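Local atomic coordinates of Phthiocerol/phthiodiolone dimycocerosyl transferase (Mycobacterium tuberculosis, PDB entry 1Q9J), a protein that probably catalyses the final step of dimycocerosate ester synthesis, transferring mycocerosic acids from mycocerosic acid synthase onto the two hydroxyls of phthiocerol and related alcohols. Residues V22-I28 against L118-H124. Sequence-based numbering, arbitrary orientation.
Sequences VFTSMTI and LTLYLHH
Two neighbouring antiparallel strands in the mixed sheet of the N-terminal domain, 23-28 and 118-123, lead into the HHxxxD motif (His123, His124, Asp128) of the CoA-dependent acyltransferase superfamily. Their axes approach to 4.4 Å at 158°, and both backbones are extended. Val22 O accepts a hydrogen bond from His124 N at 3.1 Å. His124, the proton acceptor by similarity, has phi/psi -61/-15; Val22 CG1 packs 3.7 Å from His124 CB, Phe17 stacks on the imidazole, and the side chain of Asp128, which by similarity organises the active site, lies about 4 Å away. Phe23 faces His123 in a non-hydrogen-bonded pair (CA-CA 4.1 Å). With Phe23 chi1 m and His123 chi1 t, the imidazole edge meets the phenyl face, a T-shaped stack with centroids 4.8 Å apart and planes at 72°. Thr24, beta-branched and suited to a strand, forms a hydrogen-bonded pair with Leu122 (Thr24 N to Leu122 O 2.7 Å, Thr24 O to Leu122 N 2.8 Å). Small Ser25 fits beside bulky Tyr121, Ser25 CB to Tyr121 CD2 3.8 Å. Its hydroxyl bonds Gln367 O on strand 360-368. Met26 pairs with Leu120 (Met26 N to Leu120 O 3.0 Å, Met26 O to Leu120 N 2.9 Å), its flexible thioether leading away to Ile364 and Phe350. On the face of Ser25, Thr27 meets Thr119, both chi1 m, Thr27 OG1 hydrogen-bonded to Thr119 OG1 at 3.2 Å. Ile28 and Leu118, on the face of Met26, pack against Phe140 of helix 129-148; Ile28 N reaches Leu118 O at 2.7 Å, and Ile28 O takes Leu118 N at 3.0 Å.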
ATOM      1  N   VAL A  22      -6.078  -1.060  11.191  1.00 44.75           N
ATOM      2  CA  VAL A  22      -5.682  -1.388   9.820  1.00 42.07           C
ATOM      3  C   VAL A  22      -4.593  -2.466   9.704  1.00 42.06           C
ATOM      4  O   VAL A  22      -3.530  -2.361  10.303  1.00 44.91           O
ATOM      5  CB  VAL A  22      -5.217  -0.102   9.048  1.00 38.05           C
ATOM      6  CG1 VAL A  22      -4.849  -0.460   7.614  1.00 25.48           C
ATOM      7  CG2 VAL A  22      -6.310   0.950   9.060  1.00 38.45           C
ATOM      8  N   PHE A  23      -4.888  -3.497   8.924  1.00 42.46           N
ATOM      9  CA  PHE A  23      -3.961  -4.583   8.657  1.00 43.27           C
ATOM     10  C   PHE A  23      -3.878  -4.680   7.134  1.00 48.29           C
ATOM     11  O   PHE A  23      -4.864  -4.435   6.421  1.00 48.44           O
ATOM     12  CB  PHE A  23      -4.478  -5.935   9.149  1.00 37.73           C
ATOM     13  CG  PHE A  23      -4.227  -6.217  10.604  1.00 40.80           C
ATOM     14  CD1 PHE A  23      -4.963  -5.565  11.598  1.00 39.17           C
ATOM     15  CD2 PHE A  23      -3.324  -7.208  10.982  1.00 33.19           C
ATOM     16  CE1 PHE A  23      -4.810  -5.907  12.934  1.00 34.17           C
ATOM     17  CE2 PHE A  23      -3.170  -7.548  12.328  1.00 28.29           C
ATOM     18  CZ  PHE A  23      -3.917  -6.899  13.306  1.00 24.72           C
ATOM     19  N   THR A  24      -2.719  -5.086   6.640  1.00 50.78           N
ATOM     20  CA  THR A  24      -2.509  -5.225   5.216  1.00 50.67           C
ATOM     21  C   THR A  24      -2.184  -6.678   4.972  1.00 47.64           C
ATOM     22  O   THR A  24      -1.469  -7.295   5.756  1.00 48.47           O
ATOM     23  CB  THR A  24      -1.321  -4.357   4.758  1.00 55.87           C
ATOM     24  OG1 THR A  24      -1.531  -2.996   5.166  1.00 53.41           O
ATOM     25  CG2 THR A  24      -1.172  -4.419   3.236  1.00 57.04           C
ATOM     26  N   SER A  25      -2.731  -7.242   3.907  1.00 48.45           N
ATOM     27  CA  SER A  25      -2.442  -8.628   3.578  1.00 48.66           C
ATOM     28  C   SER A  25      -1.845  -8.690   2.179  1.00 46.40           C
ATOM     29  O   SER A  25      -2.093  -7.833   1.324  1.00 42.47           O
ATOM     30  CB  SER A  25      -3.716  -9.486   3.653  1.00 51.03           C
ATOM     31  OG  SER A  25      -4.695  -9.067   2.701  1.00 55.40           O
ATOM     32  N   MET A  26      -1.057  -9.729   1.974  1.00 46.17           N
ATOM     33  CA  MET A  26      -0.399  -9.960   0.716  1.00 49.17           C
ATOM     34  C   MET A  26      -0.474 -11.458   0.478  1.00 48.47           C
ATOM     35  O   MET A  26       0.093 -12.257   1.230  1.00 44.00           O
ATOM     36  CB  MET A  26       1.059  -9.516   0.789  1.00 56.14           C
ATOM     37  CG  MET A  26       1.702  -9.309  -0.567  1.00 63.32           C
ATOM     38  SD  MET A  26       0.816  -7.995  -1.450  1.00 74.08           S
ATOM     39  CE  MET A  26      -0.012  -8.924  -2.653  1.00 75.77           C
ATOM     40  N   THR A  27      -1.184 -11.831  -0.578  1.00 51.02           N
ATOM     41  CA  THR A  27      -1.376 -13.226  -0.905  1.00 50.68           C
ATOM     42  C   THR A  27      -0.737 -13.627  -2.221  1.00 51.48           C
ATOM     43  O   THR A  27      -0.977 -13.031  -3.267  1.00 52.23           O
ATOM     44  CB  THR A  27      -2.867 -13.542  -0.941  1.00 49.23           C
ATOM     45  OG1 THR A  27      -3.471 -13.051   0.265  1.00 50.85           O
ATOM     46  CG2 THR A  27      -3.087 -15.050  -1.043  1.00 46.47           C
ATOM     47  N   ILE A  28       0.096 -14.648  -2.137  1.00 53.93           N
ATOM     48  CA  ILE A  28       0.778 -15.172  -3.295  1.00 59.36           C
ATOM     49  C   ILE A  28       0.194 -16.546  -3.618  1.00 64.07           C
ATOM     50  O   ILE A  28       0.301 -17.484  -2.817  1.00 65.47           O
ATOM     51  CB  ILE A  28       2.288 -15.353  -3.024  1.00 58.69           C
ATOM     52  CG1 ILE A  28       2.927 -14.032  -2.644  1.00 57.79           C
ATOM     53  CG2 ILE A  28       2.963 -15.933  -4.238  1.00 59.81           C
ATOM     54  CD1 ILE A  28       2.894 -13.727  -1.150  1.00 60.36           C
ATOM     55  N   LEU A 118       0.029 -18.454  -0.009  1.00 75.42           N
ATOM     56  CA  LEU A 118       0.816 -17.853   1.056  1.00 69.70           C
ATOM     57  C   LEU A 118       0.197 -16.486   1.292  1.00 66.81           C
ATOM     58  O   LEU A 118      -0.045 -15.738   0.344  1.00 67.18           O
ATOM     59  CB  LEU A 118       2.272 -17.704   0.622  1.00 70.82           C
ATOM     60  CG  LEU A 118       3.264 -17.323   1.718  1.00 70.58           C
ATOM     61  CD1 LEU A 118       3.235 -18.363   2.817  1.00 72.70           C
ATOM     62  CD2 LEU A 118       4.653 -17.211   1.124  1.00 70.48           C
ATOM     63  N   THR A 119      -0.082 -16.166   2.549  1.00 63.35           N
ATOM     64  CA  THR A 119      -0.681 -14.878   2.868  1.00 58.07           C
ATOM     65  C   THR A 119      -0.064 -14.302   4.120  1.00 56.87           C
ATOM     66  O   THR A 119      -0.076 -14.939   5.172  1.00 56.96           O
ATOM     67  CB  THR A 119      -2.187 -14.998   3.092  1.00 54.80           C
ATOM     68  OG1 THR A 119      -2.769 -15.695   1.991  1.00 57.90           O
ATOM     69  CG2 THR A 119      -2.822 -13.616   3.206  1.00 51.90           C
ATOM     70  N   LEU A 120       0.471 -13.090   3.993  1.00 53.24           N
ATOM     71  CA  LEU A 120       1.086 -12.408   5.114  1.00 50.36           C
ATOM     72  C   LEU A 120       0.196 -11.265   5.562  1.00 49.59           C
ATOM     73  O   LEU A 120      -0.279 -10.477   4.746  1.00 46.85           O
ATOM     74  CB  LEU A 120       2.450 -11.851   4.730  1.00 50.31           C
ATOM     75  CG  LEU A 120       3.256 -11.352   5.932  1.00 51.96           C
ATOM     76  CD1 LEU A 120       4.100 -12.500   6.469  1.00 54.62           C
ATOM     77  CD2 LEU A 120       4.157 -10.196   5.509  1.00 45.75           C
ATOM     78  N   TYR A 121      -0.049 -11.199   6.863  1.00 48.98           N
ATOM     79  CA  TYR A 121      -0.867 -10.137   7.432  1.00 43.30           C
ATOM     80  C   TYR A 121       0.054  -9.278   8.268  1.00 43.32           C
ATOM     81  O   TYR A 121       0.803  -9.771   9.120  1.00 41.26           O
ATOM     82  CB  TYR A 121      -1.982 -10.690   8.306  1.00 40.50           C
ATOM     83  CG  TYR A 121      -2.997 -11.488   7.543  1.00 40.08           C
ATOM     84  CD1 TYR A 121      -2.770 -12.827   7.252  1.00 38.51           C
ATOM     85  CD2 TYR A 121      -4.194 -10.903   7.111  1.00 40.56           C
ATOM     86  CE1 TYR A 121      -3.712 -13.563   6.553  1.00 42.60           C
ATOM     87  CE2 TYR A 121      -5.145 -11.630   6.408  1.00 36.72           C
ATOM     88  CZ  TYR A 121      -4.898 -12.963   6.131  1.00 41.16           C
ATOM     89  OH  TYR A 121      -5.825 -13.689   5.409  1.00 43.67           O
ATOM     90  N   LEU A 122      -0.022  -7.979   8.025  1.00 43.87           N
ATOM     91  CA  LEU A 122       0.848  -7.044   8.691  1.00 40.58           C
ATOM     92  C   LEU A 122       0.106  -5.794   9.096  1.00 39.19           C
ATOM     93  O   LEU A 122      -0.543  -5.155   8.279  1.00 43.75           O
ATOM     94  CB  LEU A 122       1.964  -6.687   7.729  1.00 35.95           C
ATOM     95  CG  LEU A 122       3.163  -5.927   8.267  1.00 42.26           C
ATOM     96  CD1 LEU A 122       3.829  -6.697   9.398  1.00 33.32           C
ATOM     97  CD2 LEU A 122       4.113  -5.725   7.099  1.00 33.53           C
ATOM     98  N   HIS A 123       0.181  -5.443  10.367  1.00 38.27           N
ATOM     99  CA  HIS A 123      -0.483  -4.238  10.794  1.00 38.69           C
ATOM    100  C   HIS A 123       0.213  -3.049  10.128  1.00 41.15           C
ATOM    101  O   HIS A 123       1.446  -2.930  10.160  1.00 39.01           O
ATOM    102  CB  HIS A 123      -0.434  -4.121  12.304  1.00 34.29           C
ATOM    103  CG  HIS A 123      -1.373  -3.093  12.837  1.00 36.17           C
ATOM    104  ND1 HIS A 123      -2.631  -3.413  13.295  1.00 43.25           N
ATOM    105  CD2 HIS A 123      -1.281  -1.740  12.873  1.00 37.23           C
ATOM    106  CE1 HIS A 123      -3.285  -2.299  13.587  1.00 43.40           C
ATOM    107  NE2 HIS A 123      -2.487  -1.275  13.336  1.00 40.95           N
ATOM    108  N   HIS A 124      -0.583  -2.169   9.528  1.00 42.11           N
ATOM    109  CA  HIS A 124      -0.049  -1.011   8.805  1.00 44.97           C
ATOM    110  C   HIS A 124       0.780  -0.003   9.621  1.00 43.79           C
ATOM    111  O   HIS A 124       1.499   0.822   9.059  1.00 41.93           O
ATOM    112  CB  HIS A 124      -1.196  -0.280   8.095  1.00 49.00           C
ATOM    113  CG  HIS A 124      -0.788   0.430   6.836  1.00 49.95           C
ATOM    114  ND1 HIS A 124       0.195   1.396   6.805  1.00 49.01           N
ATOM    115  CD2 HIS A 124      -1.292   0.370   5.578  1.00 49.83           C
ATOM    116  CE1 HIS A 124       0.275   1.901   5.589  1.00 50.42           C
ATOM    117  NE2 HIS A 124      -0.617   1.296   4.824  1.00 50.49           N
TER